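Local coordinates for DUF4348 domain-containing protein (Bacteroides fragilis, PDB 3SBU) that is of unknown function but has an NTF2-like, cystatin-like fold and is probably a membrane-anchored lipoprotein in its full-length form, at the interface of chains A and B. Coordinates in Å, arbitrary orientation; residue numbers count along the deposited sequence, not the author numbering. Chains: chain A/B, Hypothetical ntf2-like protein.

The interface of chains A and B. Residues chain A 178, 180, 190, 192-194, 198, 202; chain B 67-70, 123, 143-147.
The A:Phe178 ring has A:Thr180 CB over one face and A:Leu194 CD1 over the other, each toward the rim; A:Phe178 CD2 touches B:Pro145 CG at 3.7 Å, the side chains sliding past in opposite directions. The A:Phe202 ring has B:Ile146 O and A:Gln198 C in plane at its edge, and crosses B:Pro145 at about a right angle, CZ lying 3.5 Å from the proline CB. The guanidinium of B:Arg144 carries the B:Glu147 carboxylate over its centre, with B:Ile146 CA at the edge. B:Pro145 hides 82 Å² among A:Phe178, A:Thr192, A:Leu194 and A:Phe202; A:Thr192 CG2 meets its CD tip to tip, as A:Leu190 CD2 tightly meets the selenomethionine methyl CE of B:Met123. With OG1 anti to the backbone N (chi1 -172°), A:Thr192 donates to the carbonyl oxygen of B:Asn67 (OG1 to O, 2.7 Å) from above the carbonyl plane. A:Thr193 turns OG1 between N and the carbonyl carbon (chi1 61°) and accepts the backbone NH of the poorly ordered B:Glu69 (N to OG1, 2.9 Å). A:Gln198, extended beyond CG, sends NE2 to B:Ile146 O at 3.1 Å, nearly straight and in its own amide plane but above that of the carbonyl. B:Arg144 NH1 hydrogen-bonds to B:Pro145 O (3.0 Å) and NE forms a salt bridge with B:Glu147 OE2 (3.0 Å), second-shell support that probably steadies the proline loop. B:Asn67 ND2 ties strand 65-67 to a lone pair of B:Leu143 O (2.9 Å). This patch joins strand 189-194 and helix 196-201 of one copy to loops of another; the whole interface, of which it is a part, is not an exact two-fold and may reflect crystal packing rather than a biological dimer.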
# COMPACT_ATOMS: atom_id res chain seq x y z
N PHE A 178 7.52 -9.67 -1.63
CA PHE A 178 7.09 -8.39 -1.07
C PHE A 178 7.48 -8.32 0.37
O PHE A 178 7.13 -9.18 1.19
CB PHE A 178 5.58 -8.19 -1.25
CG PHE A 178 5.01 -6.86 -0.84
CD1 PHE A 178 5.60 -5.68 -1.24
CD2 PHE A 178 3.83 -6.79 -0.11
CE1 PHE A 178 5.04 -4.46 -0.89
CE2 PHE A 178 3.25 -5.58 0.20
CZ PHE A 178 3.86 -4.43 -0.18
N THR A 180 7.21 -5.95 3.68
CA THR A 180 6.52 -4.78 4.19
C THR A 180 6.48 -4.82 5.74
O THR A 180 7.17 -5.64 6.35
CB THR A 180 5.13 -4.63 3.53
OG1 THR A 180 4.63 -3.33 3.84
CG2 THR A 180 4.13 -5.70 3.97
N LEU A 190 7.36 -8.05 7.62
CA LEU A 190 6.45 -9.03 7.06
C LEU A 190 6.91 -9.40 5.66
O LEU A 190 6.95 -8.55 4.77
CB LEU A 190 5.00 -8.53 7.07
CG LEU A 190 3.96 -9.37 6.28
CD1 LEU A 190 3.57 -10.62 7.06
CD2 LEU A 190 2.73 -8.59 6.05
N THR A 192 6.06 -11.46 2.39
CA THR A 192 4.91 -12.09 1.74
C THR A 192 5.18 -12.11 0.24
O THR A 192 6.31 -11.84 -0.18
CB THR A 192 3.61 -11.33 2.16
OG1 THR A 192 2.49 -12.04 1.67
CG2 THR A 192 3.54 -9.91 1.60
N THR A 193 4.16 -12.42 -0.57
CA THR A 193 4.25 -12.42 -2.03
C THR A 193 3.09 -11.66 -2.61
O THR A 193 2.08 -11.52 -1.94
CB THR A 193 4.33 -13.86 -2.59
OG1 THR A 193 3.14 -14.55 -2.23
CG2 THR A 193 5.56 -14.63 -2.13
N LEU A 194 3.26 -11.11 -3.83
CA LEU A 194 2.20 -10.44 -4.60
C LEU A 194 2.01 -11.15 -5.93
O LEU A 194 3.00 -11.49 -6.57
CB LEU A 194 2.53 -8.96 -4.94
CG LEU A 194 2.78 -7.97 -3.82
CD1 LEU A 194 3.30 -6.68 -4.38
CD2 LEU A 194 1.51 -7.67 -3.01
N GLN A 198 -2.16 -7.94 -7.69
CA GLN A 198 -1.78 -7.25 -6.47
C GLN A 198 -0.65 -6.26 -6.76
O GLN A 198 -0.62 -5.18 -6.19
CB GLN A 198 -1.39 -8.23 -5.37
CG GLN A 198 -2.56 -9.05 -4.82
CD GLN A 198 -2.05 -10.14 -3.91
OE1 GLN A 198 -1.17 -10.94 -4.27
NE2 GLN A 198 -2.47 -10.13 -2.68
N PHE A 202 -0.54 -2.21 -5.83
CA PHE A 202 0.45 -1.75 -4.85
C PHE A 202 1.62 -1.00 -5.45
O PHE A 202 2.36 -0.35 -4.71
CB PHE A 202 1.00 -2.97 -4.09
CG PHE A 202 0.10 -3.48 -2.99
CD1 PHE A 202 0.19 -2.96 -1.70
CD2 PHE A 202 -0.86 -4.45 -3.25
CE1 PHE A 202 -0.66 -3.41 -0.69
CE2 PHE A 202 -1.70 -4.92 -2.24
CZ PHE A 202 -1.60 -4.39 -0.96
N ASN B 67 1.69 -16.21 4.54
CA ASN B 67 1.98 -14.82 4.23
C ASN B 67 1.92 -14.72 2.70
O ASN B 67 2.93 -14.63 2.01
CB ASN B 67 3.32 -14.42 4.85
CG ASN B 67 3.27 -14.37 6.36
OD1 ASN B 67 4.07 -14.99 7.06
ND2 ASN B 67 2.31 -13.64 6.88
N GLY B 68 0.69 -14.82 2.19
CA GLY B 68 0.43 -14.86 0.75
C GLY B 68 0.72 -16.27 0.27
O GLY B 68 0.06 -17.22 0.70
N GLU B 69 1.76 -16.43 -0.57
CA GLU B 69 2.17 -17.75 -1.05
C GLU B 69 3.30 -18.34 -0.18
O GLU B 69 3.69 -19.49 -0.40
CB GLU B 69 2.58 -17.72 -2.53
CG GLU B 69 1.36 -17.60 -3.43
CD GLU B 69 1.71 -17.48 -4.90
OE1 GLU B 69 2.28 -18.44 -5.47
OE2 GLU B 69 1.33 -16.45 -5.50
N ARG B 70 3.78 -17.58 0.83
CA ARG B 70 4.81 -18.01 1.78
C ARG B 70 4.12 -18.86 2.88
O ARG B 70 3.15 -18.38 3.49
CB ARG B 70 5.52 -16.78 2.37
CG ARG B 70 6.94 -17.03 2.81
CD ARG B 70 7.48 -15.85 3.58
NE ARG B 70 7.04 -15.85 4.98
CZ ARG B 70 7.78 -16.27 6.01
NH1 ARG B 70 9.01 -16.73 5.80
NH2 ARG B 70 7.30 -16.23 7.24
N MSE B 123 -3.89 -4.58 3.89
CA MSE B 123 -3.51 -5.87 4.44
C MSE B 123 -4.76 -6.56 4.97
O MSE B 123 -5.72 -5.90 5.37
CB MSE B 123 -2.50 -5.68 5.56
CG MSE B 123 -1.20 -4.99 5.12
SE MSE B 123 -0.13 -6.00 3.85
CE MSE B 123 -0.09 -7.64 4.84
N LEU B 143 -2.04 -13.94 6.69
CA LEU B 143 -1.73 -12.53 6.90
C LEU B 143 -1.01 -12.08 5.66
O LEU B 143 0.11 -12.50 5.42
CB LEU B 143 -0.90 -12.29 8.18
CG LEU B 143 -0.58 -10.82 8.46
CD1 LEU B 143 -1.86 -10.03 8.79
CD2 LEU B 143 0.45 -10.68 9.56
N ARG B 144 -1.66 -11.29 4.82
CA ARG B 144 -1.08 -10.93 3.52
C ARG B 144 -1.68 -9.66 2.94
O ARG B 144 -2.72 -9.19 3.45
CB ARG B 144 -1.39 -12.08 2.54
CG ARG B 144 -2.88 -12.40 2.50
CD ARG B 144 -3.40 -12.87 1.15
NE ARG B 144 -4.76 -13.36 1.33
CZ ARG B 144 -5.85 -12.60 1.33
NH1 ARG B 144 -5.76 -11.30 1.09
NH2 ARG B 144 -7.05 -13.15 1.52
N PRO B 145 -1.12 -9.12 1.81
CA PRO B 145 -1.76 -7.97 1.17
C PRO B 145 -3.13 -8.37 0.69
O PRO B 145 -3.42 -9.56 0.47
CB PRO B 145 -0.82 -7.66 0.01
CG PRO B 145 0.50 -8.24 0.44
CD PRO B 145 0.07 -9.53 1.05
N ILE B 146 -4.01 -7.38 0.60
CA ILE B 146 -5.37 -7.56 0.09
C ILE B 146 -5.28 -8.16 -1.35
O ILE B 146 -4.39 -7.80 -2.12
CB ILE B 146 -6.13 -6.21 0.17
CG1 ILE B 146 -7.66 -6.39 0.06
CG2 ILE B 146 -5.55 -5.13 -0.78
CD1 ILE B 146 -8.38 -5.32 0.72
N GLU B 147 -6.16 -9.11 -1.66
CA GLU B 147 -6.29 -9.83 -2.94
C GLU B 147 -7.45 -9.31 -3.76
O GLU B 147 -8.15 -8.37 -3.36
CB GLU B 147 -6.62 -11.31 -2.67
CG GLU B 147 -5.50 -12.23 -2.23
CD GLU B 147 -6.03 -13.61 -1.85
OE1 GLU B 147 -7.26 -13.83 -1.92
OE2 GLU B 147 -5.20 -14.47 -1.45